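Topoisomerase I-like protein (Leishmania donovani, PDB 2B9S) relaxes supercoiled DNA by transiently cutting and rejoining one strand, probably through a covalent phosphotyrosine intermediate whose tyrosine comes from the partner subunit. Local coordinates at residues Q151-R156 against M230-S235. Residues are numbered along the deposited sequence; the frame is centred on the assembly and turned at random.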
loop_
_atom_site.group_PDB
_atom_site.type_symbol
_atom_site.label_atom_id
_atom_site.label_comp_id
_atom_site.label_asym_id
_atom_site.label_seq_id
_atom_site.Cartn_x
_atom_site.Cartn_y
_atom_site.Cartn_z
ATOM N N GLN D 151 18.127 8.919 -2.433
ATOM C CA GLN D 151 16.901 9.699 -2.301
ATOM C C GLN D 151 16.059 9.164 -1.128
ATOM O O GLN D 151 16.011 7.965 -0.889
ATOM C CB GLN D 151 16.091 9.663 -3.596
ATOM C CG GLN D 151 16.053 10.982 -4.310
ATOM C CD GLN D 151 15.612 10.869 -5.766
ATOM O OE1 GLN D 151 15.381 9.774 -6.279
ATOM N NE2 GLN D 151 15.502 12.012 -6.437
ATOM N N VAL D 152 15.447 10.090 -0.397
ATOM C CA VAL D 152 14.452 9.807 0.638
ATOM C C VAL D 152 13.055 9.951 -0.001
ATOM O O VAL D 152 12.827 10.868 -0.797
ATOM C CB VAL D 152 14.615 10.777 1.801
ATOM C CG1 VAL D 152 13.703 10.419 2.933
ATOM C CG2 VAL D 152 16.062 10.778 2.266
ATOM N N ALA D 153 12.137 9.038 0.318
ATOM C CA ALA D 153 10.836 9.022 -0.370
ATOM C C ALA D 153 9.795 9.978 0.216
ATOM O O ALA D 153 9.346 10.896 -0.470
ATOM C CB ALA D 153 10.278 7.593 -0.501
ATOM N N ASN D 154 9.409 9.776 1.473
ATOM C CA ASN D 154 8.301 10.549 2.059
ATOM C C ASN D 154 8.758 11.473 3.200
ATOM O O ASN D 154 8.236 11.407 4.318
ATOM C CB ASN D 154 7.153 9.607 2.497
ATOM C CG ASN D 154 7.610 8.545 3.505
ATOM O OD1 ASN D 154 8.631 7.874 3.303
ATOM N ND2 ASN D 154 6.860 8.394 4.598
ATOM N N PHE D 155 9.736 12.337 2.905
ATOM C CA PHE D 155 10.293 13.287 3.894
ATOM C C PHE D 155 9.315 14.404 4.306
ATOM O O PHE D 155 9.508 15.043 5.335
ATOM C CB PHE D 155 11.590 13.907 3.377
ATOM C CG PHE D 155 11.434 14.623 2.067
ATOM C CD1 PHE D 155 11.728 13.971 0.864
ATOM C CD2 PHE D 155 10.974 15.943 2.029
ATOM C CE1 PHE D 155 11.568 14.639 -0.352
ATOM C CE2 PHE D 155 10.802 16.611 0.829
ATOM C CZ PHE D 155 11.107 15.974 -0.369
ATOM N N ARG D 156 8.290 14.652 3.492
ATOM C CA ARG D 156 7.241 15.618 3.861
ATOM C C ARG D 156 6.220 14.985 4.791
ATOM O O ARG D 156 5.452 14.116 4.371
ATOM C CB ARG D 156 6.510 16.139 2.629
ATOM C CG ARG D 156 7.310 17.046 1.769
ATOM C CD ARG D 156 6.425 17.674 0.724
ATOM N NE ARG D 156 7.119 17.666 -0.552
ATOM C CZ ARG D 156 7.764 18.711 -1.059
ATOM N NH1 ARG D 156 7.783 19.874 -0.396
ATOM N NH2 ARG D 156 8.373 18.585 -2.234
ATOM N N MET D 230 11.083 6.577 4.830
ATOM C CA MET D 230 11.994 5.556 4.300
ATOM C C MET D 230 12.623 6.001 2.962
ATOM O O MET D 230 12.236 7.037 2.400
ATOM C CB MET D 230 11.253 4.201 4.202
ATOM C CG MET D 230 11.035 3.526 5.601
ATOM S SD MET D 230 10.419 1.850 5.502
ATOM C CE MET D 230 10.080 1.337 7.212
ATOM N N LEU D 231 13.582 5.223 2.450
ATOM C CA LEU D 231 14.277 5.574 1.187
ATOM C C LEU D 231 13.411 5.365 -0.050
ATOM O O LEU D 231 12.427 4.648 0.004
ATOM C CB LEU D 231 15.631 4.846 1.049
ATOM C CG LEU D 231 16.713 5.058 2.124
ATOM C CD1 LEU D 231 18.078 4.656 1.610
ATOM C CD2 LEU D 231 16.769 6.477 2.622
ATOM N N ALA D 232 13.764 6.043 -1.139
ATOM C CA ALA D 232 13.077 5.914 -2.415
ATOM C C ALA D 232 13.367 4.545 -3.029
ATOM O O ALA D 232 14.374 3.929 -2.706
ATOM C CB ALA D 232 13.506 7.035 -3.359
ATOM N N PRO D 233 12.472 4.053 -3.907
ATOM C CA PRO D 233 12.679 2.730 -4.528
ATOM C C PRO D 233 13.969 2.630 -5.365
ATOM O O PRO D 233 14.493 1.523 -5.539
ATOM C CB PRO D 233 11.429 2.533 -5.400
ATOM C CG PRO D 233 10.443 3.583 -4.964
ATOM C CD PRO D 233 11.218 4.698 -4.340
ATOM N N SER D 234 14.472 3.780 -5.845
ATOM C CA SER D 234 15.777 3.883 -6.544
ATOM C C SER D 234 16.999 3.621 -5.662
ATOM O O SER D 234 18.112 3.420 -6.169
ATOM C CB SER D 234 15.931 5.239 -7.264
ATOM O OG SER D 234 15.998 6.336 -6.359
ATOM N N SER D 235 16.805 3.618 -4.345
ATOM C CA SER D 235 17.906 3.349 -3.411
ATOM C C SER D 235 18.361 1.888 -3.441
ATOM O O SER D 235 17.605 0.993 -3.819
ATOM C CB SER D 235 17.534 3.780 -1.977
ATOM O OG SER D 235 16.599 2.887 -1.394
HETATM O O HOH W 1 18.351 6.818 -4.385
#
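Val152 and Leu231 form a single antiparallel beta bridge between two loops, one following strand 148-151 and the other joining strand 226-229 to helix 236-266, beside the bound DNA. Two backbone hydrogen bonds make the bridge: Ala232 N to Gln151 O (3.0 Å) and Ala153 N to Met230 O (2.9 Å). The first is almost straight at the hydrogen, yet its donor sits 45° above the carbonyl plane; the second approaches Met230 O in the plane of the Met230 carbonyl. Beyond Ala153 a side chain continues the pairing, since Asn154 OD1 accepts from Met230 N at 3.2 Å. CG of Asn154 sits between its backbone N and carbonyl carbon (chi1 58°), while ND2 donates to Tyr228 O, and the amide thus holds Met230 N and Tyr228 O with its two polar atoms. Strand 226-229 is one of the two edge strands of a four-stranded mixed sheet in the DNA-binding part of this eukaryotic-type topoisomerase I, and Met230 also packs on a cytosine base of the DNA. Around the bridge the apolar contacts are small. Gln151 CB rests on Ala232 CB (3.7 Å), Ala153 CB lies 4.3 Å from the same Ala232 CB, and Val152 CG2 faces Leu231 CD2 loosely at 4.4 Å, both of these residues also touching Cys143 of strand 142-145. A water links Gln151 N, from which it accepts, to Ser234 OG. Leading into the helix, Ala232-Ser235 is a type I turn: Ala232 O receives both the backbone N and, at 2.8 Å, the OG of the N-cap residue Ser235.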